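Long-range contact in beta-d-glucoside glucohydrolase (Hypocrea jecorina, PDB 3ZZ1), which probably hydrolyses terminal, non-reducing beta-D-glucosyl residues, releasing beta-D-glucose, as a secreted family 3 glycoside hydrolase of cellulose breakdown: residues G65-P77 and I311-V323. Sequence-based numbering, arbitrary orientation.
Sequences GVRYSTGSTAFTP and ISRNVQGNHKTNV. With NAG (2-acetamido-2-deoxy-beta-D-glucopyranose), chain B.
Thr-70 and Ile-311 are joined by a backbone hydrogen bond: Thr-70 N reaches Ile-311 O at 3.0 Å. Further along, Val-315 N returns a backbone hydrogen bond of 2.8 Å to Gly-71 O. Only glycine suits position 71, because a beta carbon would run into Arg-313 O and Asn-314 CA. Ile-311 supplies the apolar contacts at this end. Its CG1 branch lies between its own backbone N and carbonyl carbon (chi1 47°), which carries CD1 to within 3.8 Å of Tyr-68 CB, while CG2 meets Val-66 CG1; a branched side chain can thus serve two neighbours.

Ser-69 is small enough to sit against Ile-311 CB, and its OG accepts from Gly-71 N at 3.2 Å in an ST turn while binding a water that donates to Arg-313 O. An alanine here would lack the hydroxyl, and Gly-71 N and the water would probably be left without that partner.

Farther on, Thr-73 faces both ways: OG1 touches Gln-316 CG and shares a water with Gln-316 OE1, whereas CG2 packs on Val-323 CG2 at 3.6 Å and covers one face of the Phe-75 ring. Asn-322 OD1 lies at that ring's edge, 3.7 Å from Phe-75 CD2, where the partly positive ring hydrogens suit an oxygen, and a water joins it to Thr-76 N; the amide's main polar partner is Glu-92.

Helix 87-103 lies behind the Thr-73, Phe-75 and His-319 side chains. Its Glu-100 binds both Thr-73 OG1 and His-319 ND1, Glu-99 takes His-319 NE2, and Phe-96 and Ile-97 pack on Phe-75. The contact ties the loop between strand 58-60 and helix 78-83, in the family's N-terminal TIM-barrel region, to the chain leading into helix 320-329 and to that helix's first turn.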
ATOM      1  N   GLY A  65      11.484   1.976   0.510  1.00 11.61           N
ATOM      2  CA  GLY A  65      12.938   2.017   0.454  1.00 12.05           C
ATOM      3  C   GLY A  65      13.606   2.408   1.752  1.00 12.26           C
ATOM      4  O   GLY A  65      12.943   2.635   2.768  1.00 12.25           O
ATOM      5  N   VAL A  66      14.932   2.490   1.705  1.00 12.63           N
ATOM      6  CA  VAL A  66      15.744   2.732   2.893  1.00 12.84           C
ATOM      7  C   VAL A  66      15.721   4.215   3.249  1.00 13.33           C
ATOM      8  O   VAL A  66      16.166   5.052   2.466  1.00 13.45           O
ATOM      9  CB  VAL A  66      17.211   2.258   2.689  1.00 12.74           C
ATOM     10  CG1 VAL A  66      18.001   2.387   3.981  1.00 12.50           C
ATOM     11  CG2 VAL A  66      17.257   0.817   2.187  1.00 12.17           C
ATOM     12  N   ARG A  67      15.209   4.529   4.438  1.00 13.76           N
ATOM     13  CA  ARG A  67      15.163   5.908   4.924  1.00 13.91           C
ATOM     14  C   ARG A  67      16.528   6.387   5.407  1.00 14.08           C
ATOM     15  O   ARG A  67      17.293   5.614   5.982  1.00 14.10           O
ATOM     16  CB  ARG A  67      14.141   6.038   6.052  1.00 14.02           C
ATOM     17  CG  ARG A  67      13.779   7.473   6.432  1.00 13.49           C
ATOM     18  CD  ARG A  67      12.828   7.470   7.605  1.00 13.51           C
ATOM     19  NE  ARG A  67      12.348   8.803   7.949  1.00 14.43           N
ATOM     20  CZ  ARG A  67      11.566   9.072   8.992  1.00 14.29           C
ATOM     21  NH1 ARG A  67      11.165   8.094   9.805  1.00 13.21           N
ATOM     22  NH2 ARG A  67      11.185  10.320   9.222  1.00 13.95           N
ATOM     23  N   TYR A  68      16.804   7.668   5.161  1.00 14.42           N
ATOM     24  CA  TYR A  68      18.041   8.361   5.561  1.00 14.63           C
ATOM     25  C   TYR A  68      19.272   7.952   4.757  1.00 14.88           C
ATOM     26  O   TYR A  68      20.373   8.444   5.000  1.00 15.41           O
ATOM     27  CB  TYR A  68      18.318   8.229   7.069  1.00 14.70           C
ATOM     28  CG  TYR A  68      17.201   8.701   7.974  1.00 14.45           C
ATOM     29  CD1 TYR A  68      16.743  10.022   7.930  1.00 14.59           C
ATOM     30  CD2 TYR A  68      16.622   7.831   8.895  1.00 14.11           C
ATOM     31  CE1 TYR A  68      15.722  10.454   8.772  1.00 14.93           C
ATOM     32  CE2 TYR A  68      15.613   8.247   9.738  1.00 14.62           C
ATOM     33  CZ  TYR A  68      15.163   9.557   9.676  1.00 15.52           C
ATOM     34  OH  TYR A  68      14.153   9.958  10.518  1.00 16.20           O
ATOM     35  N   SER A  69      19.086   7.067   3.789  1.00 14.96           N
ATOM     36  CA  SER A  69      20.187   6.617   2.960  1.00 15.00           C
ATOM     37  C   SER A  69      20.485   7.620   1.855  1.00 15.06           C
ATOM     38  O   SER A  69      19.586   8.296   1.354  1.00 14.95           O
ATOM     39  CB  SER A  69      19.881   5.244   2.366  1.00 15.04           C
ATOM     40  OG  SER A  69      20.907   4.828   1.484  1.00 15.41           O
ATOM     41  N   THR A  70      21.760   7.709   1.492  1.00 15.18           N
ATOM     42  CA  THR A  70      22.200   8.582   0.415  1.00 15.48           C
ATOM     43  C   THR A  70      22.580   7.783  -0.825  1.00 15.49           C
ATOM     44  O   THR A  70      22.906   8.361  -1.856  1.00 15.70           O
ATOM     45  CB  THR A  70      23.393   9.469   0.840  1.00 15.61           C
ATOM     46  OG1 THR A  70      24.434   8.645   1.381  1.00 15.80           O
ATOM     47  CG2 THR A  70      22.951  10.495   1.876  1.00 15.30           C
ATOM     48  N   GLY A  71      22.529   6.457  -0.729  1.00 15.30           N
ATOM     49  CA  GLY A  71      22.855   5.611  -1.871  1.00 15.22           C
ATOM     50  C   GLY A  71      21.799   4.572  -2.200  1.00 15.07           C
ATOM     51  O   GLY A  71      22.113   3.503  -2.725  1.00 15.15           O
ATOM     52  N   SER A  72      20.545   4.891  -1.901  1.00 14.91           N
ATOM     53  CA  SER A  72      19.447   3.951  -2.106  1.00 14.70           C
ATOM     54  C   SER A  72      18.451   4.439  -3.150  1.00 14.27           C
ATOM     55  O   SER A  72      18.402   5.630  -3.479  1.00 14.07           O
ATOM     56  CB  SER A  72      18.723   3.685  -0.789  1.00 14.80           C
ATOM     57  OG  SER A  72      18.209   4.897  -0.259  1.00 15.80           O
ATOM     58  N   THR A  73      17.672   3.495  -3.669  1.00 13.55           N
ATOM     59  CA  THR A  73      16.600   3.783  -4.603  1.00 13.04           C
ATOM     60  C   THR A  73      15.368   4.275  -3.845  1.00 12.85           C
ATOM     61  O   THR A  73      15.046   3.772  -2.769  1.00 12.99           O
ATOM     62  CB  THR A  73      16.251   2.525  -5.443  1.00 12.99           C
ATOM     63  OG1 THR A  73      17.403   2.111  -6.194  1.00 12.42           O
ATOM     64  CG2 THR A  73      15.089   2.783  -6.399  1.00 12.28           C
ATOM     65  N   ALA A  74      14.707   5.280  -4.410  1.00 12.68           N
ATOM     66  CA  ALA A  74      13.385   5.693  -3.973  1.00 12.43           C
ATOM     67  C   ALA A  74      12.352   4.958  -4.823  1.00 12.44           C
ATOM     68  O   ALA A  74      12.062   5.358  -5.956  1.00 12.56           O
ATOM     69  CB  ALA A  74      13.223   7.196  -4.116  1.00 12.36           C
ATOM     70  N   PHE A  75      11.812   3.868  -4.285  1.00 11.94           N
ATOM     71  CA  PHE A  75      10.805   3.102  -5.006  1.00 11.61           C
ATOM     72  C   PHE A  75       9.476   3.845  -5.002  1.00 11.47           C
ATOM     73  O   PHE A  75       9.270   4.761  -4.201  1.00 11.59           O
ATOM     74  CB  PHE A  75      10.665   1.691  -4.424  1.00 11.61           C
ATOM     75  CG  PHE A  75      11.886   0.829  -4.629  1.00 11.41           C
ATOM     76  CD1 PHE A  75      12.925   0.837  -3.698  1.00 11.29           C
ATOM     77  CD2 PHE A  75      11.997   0.016  -5.755  1.00 11.24           C
ATOM     78  CE1 PHE A  75      14.054   0.047  -3.879  1.00 11.59           C
ATOM     79  CE2 PHE A  75      13.122  -0.783  -5.949  1.00 11.67           C
ATOM     80  CZ  PHE A  75      14.157  -0.766  -5.011  1.00 12.22           C
ATOM     81  N   THR A  76       8.592   3.474  -5.922  1.00 11.05           N
ATOM     82  CA  THR A  76       7.257   4.049  -5.954  1.00 10.75           C
ATOM     83  C   THR A  76       6.545   3.677  -4.660  1.00 10.64           C
ATOM     84  O   THR A  76       6.818   2.613  -4.098  1.00 10.41           O
ATOM     85  CB  THR A  76       6.431   3.522  -7.147  1.00 10.59           C
ATOM     86  OG1 THR A  76       6.238   2.106  -7.013  1.00 10.34           O
ATOM     87  CG2 THR A  76       7.132   3.823  -8.472  1.00 10.70           C
ATOM     88  N   PRO A  77       5.649   4.557  -4.171  1.00 10.70           N
ATOM     89  CA  PRO A  77       4.739   4.183  -3.092  1.00 10.51           C
ATOM     90  C   PRO A  77       3.950   2.921  -3.431  1.00 10.29           C
ATOM     91  O   PRO A  77       3.746   2.610  -4.612  1.00 10.22           O
ATOM     92  CB  PRO A  77       3.790   5.373  -3.029  1.00 10.40           C
ATOM     93  CG  PRO A  77       4.644   6.527  -3.410  1.00 10.83           C
ATOM     94  CD  PRO A  77       5.588   6.006  -4.455  1.00 10.63           C
ATOM     95  N   ILE A 311      24.329   3.280   5.657  1.00 15.38           N
ATOM     96  CA  ILE A 311      23.366   3.869   4.716  1.00 15.59           C
ATOM     97  C   ILE A 311      24.010   4.876   3.756  1.00 15.56           C
ATOM     98  O   ILE A 311      23.314   5.620   3.067  1.00 15.93           O
ATOM     99  CB  ILE A 311      22.124   4.470   5.437  1.00 15.59           C
ATOM    100  CG1 ILE A 311      22.551   5.330   6.631  1.00 15.62           C
ATOM    101  CG2 ILE A 311      21.158   3.345   5.869  1.00 15.29           C
ATOM    102  CD1 ILE A 311      21.432   6.136   7.246  1.00 17.31           C
ATOM    103  N   SER A 312      25.339   4.884   3.701  1.00 15.54           N
ATOM    104  CA  SER A 312      26.053   5.699   2.714  1.00 15.60           C
ATOM    105  C   SER A 312      26.398   4.887   1.463  1.00 15.70           C
ATOM    106  O   SER A 312      26.753   5.454   0.421  1.00 15.74           O
ATOM    107  CB  SER A 312      27.311   6.324   3.322  1.00 15.43           C
ATOM    108  OG  SER A 312      26.969   7.274   4.316  1.00 15.66           O
ATOM    109  N   ARG A 313      26.284   3.562   1.570  1.00 15.68           N
ATOM    110  CA  ARG A 313      26.576   2.657   0.460  1.00 15.73           C
ATOM    111  C   ARG A 313      25.619   2.860  -0.696  1.00 16.03           C
ATOM    112  O   ARG A 313      24.408   3.003  -0.486  1.00 16.28           O
ATOM    113  CB  ARG A 313      26.473   1.202   0.914  1.00 15.76           C
ATOM    114  CG  ARG A 313      27.721   0.638   1.525  1.00 14.54           C
ATOM    115  CD  ARG A 313      27.463  -0.771   2.016  1.00 13.64           C
ATOM    116  NE  ARG A 313      28.310  -1.088   3.163  1.00 11.69           N
ATOM    117  CZ  ARG A 313      27.939  -1.858   4.179  1.00 12.04           C
ATOM    118  NH1 ARG A 313      26.726  -2.400   4.203  1.00 11.36           N
ATOM    119  NH2 ARG A 313      28.783  -2.080   5.178  1.00 12.04           N
ATOM    120  N   ASN A 314      26.167   2.864  -1.911  1.00 16.08           N
ATOM    121  CA  ASN A 314      25.364   2.878  -3.128  1.00 16.14           C
ATOM    122  C   ASN A 314      24.899   1.462  -3.431  1.00 16.07           C
ATOM    123  O   ASN A 314      25.663   0.633  -3.941  1.00 15.95           O
ATOM    124  CB  ASN A 314      26.148   3.458  -4.309  1.00 16.10           C
ATOM    125  CG  ASN A 314      25.276   3.693  -5.544  1.00 17.19           C
ATOM    126  OD1 ASN A 314      24.231   3.056  -5.732  1.00 17.37           O
ATOM    127  ND2 ASN A 314      25.715   4.611  -6.400  1.00 17.74           N
ATOM    128  N   VAL A 315      23.638   1.200  -3.109  1.00 15.82           N
ATOM    129  CA  VAL A 315      23.057  -0.136  -3.224  1.00 15.62           C
ATOM    130  C   VAL A 315      22.003  -0.225  -4.340  1.00 15.63           C
ATOM    131  O   VAL A 315      21.244  -1.194  -4.412  1.00 15.71           O
ATOM    132  CB  VAL A 315      22.448  -0.583  -1.870  1.00 15.79           C
ATOM    133  CG1 VAL A 315      23.530  -0.620  -0.783  1.00 15.61           C
ATOM    134  CG2 VAL A 315      21.290   0.347  -1.448  1.00 14.90           C
ATOM    135  N   GLN A 316      21.974   0.781  -5.212  1.00 15.57           N
ATOM    136  CA  GLN A 316      20.929   0.908  -6.232  1.00 15.62           C
ATOM    137  C   GLN A 316      20.973  -0.174  -7.307  1.00 15.65           C
ATOM    138  O   GLN A 316      19.929  -0.704  -7.693  1.00 15.68           O
ATOM    139  CB  GLN A 316      20.973   2.290  -6.897  1.00 15.82           C
ATOM    140  CG  GLN A 316      20.597   3.450  -5.982  1.00 15.68           C
ATOM    141  CD  GLN A 316      20.908   4.795  -6.601  1.00 15.98           C
ATOM    142  OE1 GLN A 316      20.249   5.228  -7.547  1.00 15.47           O
ATOM    143  NE2 GLN A 316      21.920   5.467  -6.064  1.00 15.62           N
ATOM    144  N   GLY A 317      22.174  -0.500  -7.783  1.00 15.36           N
ATOM    145  CA  GLY A 317      22.325  -1.367  -8.950  1.00 15.31           C
ATOM    146  C   GLY A 317      21.466  -0.864 -10.103  1.00 15.17           C
ATOM    147  O   GLY A 317      21.475   0.329 -10.415  1.00 15.04           O
ATOM    148  N   ASN A 318      20.721  -1.774 -10.725  1.00 15.04           N
ATOM    149  CA  ASN A 318      19.800  -1.440 -11.807  0.50 15.00           C
ATOM    150  C   ASN A 318      18.332  -1.504 -11.349  1.00 14.93           C
ATOM    151  O   ASN A 318      17.425  -1.693 -12.171  1.00 15.07           O
ATOM    152  CB  ASN A 318      20.043  -2.380 -12.993  0.50 15.10           C
ATOM    153  CG  ASN A 318      19.678  -1.754 -14.327  0.50 15.24           C
ATOM    154  OD1 ASN A 318      19.818  -2.383 -15.373  0.50 16.00           O
ATOM    155  ND2 ASN A 318      19.207  -0.514 -14.297  0.50 15.09           N
ATOM    156  N   HIS A 319      18.106  -1.361 -10.041  1.00 14.39           N
ATOM    157  CA  HIS A 319      16.755  -1.429  -9.468  1.00 13.90           C
ATOM    158  C   HIS A 319      15.782  -0.371 -10.013  1.00 13.74           C
ATOM    159  O   HIS A 319      14.568  -0.533  -9.894  1.00 13.55           O
ATOM    160  CB  HIS A 319      16.788  -1.347  -7.933  1.00 13.90           C
ATOM    161  CG  HIS A 319      17.452  -2.516  -7.270  1.00 13.55           C
ATOM    162  ND1 HIS A 319      18.121  -2.404  -6.072  1.00 13.58           N
ATOM    163  CD2 HIS A 319      17.565  -3.811  -7.645  1.00 13.27           C
ATOM    164  CE1 HIS A 319      18.604  -3.584  -5.728  1.00 13.65           C
ATOM    165  NE2 HIS A 319      18.283  -4.454  -6.669  1.00 13.21           N
ATOM    166  N   LYS A 320      16.311   0.706 -10.597  1.00 13.47           N
ATOM    167  CA  LYS A 320      15.474   1.738 -11.227  1.00 13.34           C
ATOM    168  C   LYS A 320      14.509   1.186 -12.287  1.00 13.17           C
ATOM    169  O   LYS A 320      13.488   1.807 -12.579  1.00 13.13           O
ATOM    170  CB  LYS A 320      16.320   2.881 -11.812  1.00 13.36           C
ATOM    171  CG  LYS A 320      17.185   2.513 -13.022  1.00 13.29           C
ATOM    172  CD  LYS A 320      17.685   3.749 -13.782  1.00 13.78           C
ATOM    173  CE  LYS A 320      18.714   4.570 -12.993  1.00 14.49           C
ATOM    174  NZ  LYS A 320      19.914   3.778 -12.593  1.00 15.01           N
ATOM    175  N   THR A 321      14.835   0.023 -12.851  1.00 13.04           N
ATOM    176  CA  THR A 321      13.970  -0.634 -13.834  1.00 12.92           C
ATOM    177  C   THR A 321      12.602  -0.938 -13.232  1.00 12.77           C
ATOM    178  O   THR A 321      11.588  -0.852 -13.919  1.00 12.91           O
ATOM    179  CB  THR A 321      14.579  -1.947 -14.364  1.00 13.03           C
ATOM    180  OG1 THR A 321      14.815  -2.840 -13.270  1.00 12.82           O
ATOM    181  CG2 THR A 321      15.885  -1.686 -15.123  1.00 12.92           C
ATOM    182  N   ASN A 322      12.578  -1.288 -11.946  1.00 12.45           N
ATOM    183  CA  ASN A 322      11.325  -1.543 -11.256  1.00 12.20           C
ATOM    184  C   ASN A 322      10.530  -0.258 -11.068  1.00 12.13           C
ATOM    185  O   ASN A 322       9.322  -0.241 -11.299  1.00 11.78           O
ATOM    186  CB  ASN A 322      11.552  -2.223  -9.902  1.00 12.11           C
ATOM    187  CG  ASN A 322      10.252  -2.453  -9.137  1.00 11.85           C
ATOM    188  OD1 ASN A 322       9.899  -1.674  -8.252  1.00 10.92           O
ATOM    189  ND2 ASN A 322       9.530  -3.517  -9.485  1.00 10.55           N
ATOM    190  N   VAL A 323      11.218   0.808 -10.649  1.00 12.04           N
ATOM    191  CA  VAL A 323      10.574   2.102 -10.419  1.00 12.13           C
ATOM    192  C   VAL A 323      10.013   2.639 -11.738  1.00 12.24           C
ATOM    193  O   VAL A 323       8.854   3.053 -11.803  1.00 11.93           O
ATOM    194  CB  VAL A 323      11.536   3.126  -9.764  1.00 12.21           C
ATOM    195  CG1 VAL A 323      10.802   4.424  -9.444  1.00 11.91           C
ATOM    196  CG2 VAL A 323      12.141   2.549  -8.496  1.00 12.12           C
TER
HETATM  197  C1  NAG B 911      30.025   3.340   4.383  1.00 20.18           C
HETATM  198  C2  NAG B 911      31.479   3.318   4.841  1.00 21.93           C
HETATM  199  C3  NAG B 911      32.334   4.270   3.998  1.00 22.13           C
HETATM  200  C4  NAG B 911      32.086   4.066   2.501  1.00 22.20           C
HETATM  201  C5  NAG B 911      30.594   4.132   2.211  1.00 21.82           C
HETATM  202  C6  NAG B 911      30.272   3.929   0.730  1.00 22.19           C
HETATM  203  C7  NAG B 911      31.993   2.815   7.187  1.00 21.99           C
HETATM  204  C8  NAG B 911      31.932   3.315   8.597  1.00 21.97           C
HETATM  205  N2  NAG B 911      31.512   3.639   6.258  1.00 22.00           N
HETATM  206  O3  NAG B 911      33.696   4.020   4.259  1.00 23.49           O
HETATM  207  O4  NAG B 911      32.756   5.044   1.743  1.00 22.61           O
HETATM  208  O5  NAG B 911      29.959   3.136   2.984  1.00 21.23           O
HETATM  209  O6  NAG B 911      30.460   2.578   0.359  1.00 22.18           O
HETATM  210  O7  NAG B 911      32.468   1.704   6.947  1.00 22.37           O
HETATM  211  O   HOH W   1      22.303   2.567   1.536  1.00  9.35           O
HETATM  212  O   HOH W   2      26.477   8.120  -0.260  1.00 22.14           O
HETATM  213  O   HOH W   3      25.470   9.431   3.688  1.00 35.21           O
HETATM  214  O   HOH W   4      17.760   3.741  -8.255  1.00 23.37           O
HETATM  215  O   HOH W   5       8.649   0.777  -7.432  1.00 14.17           O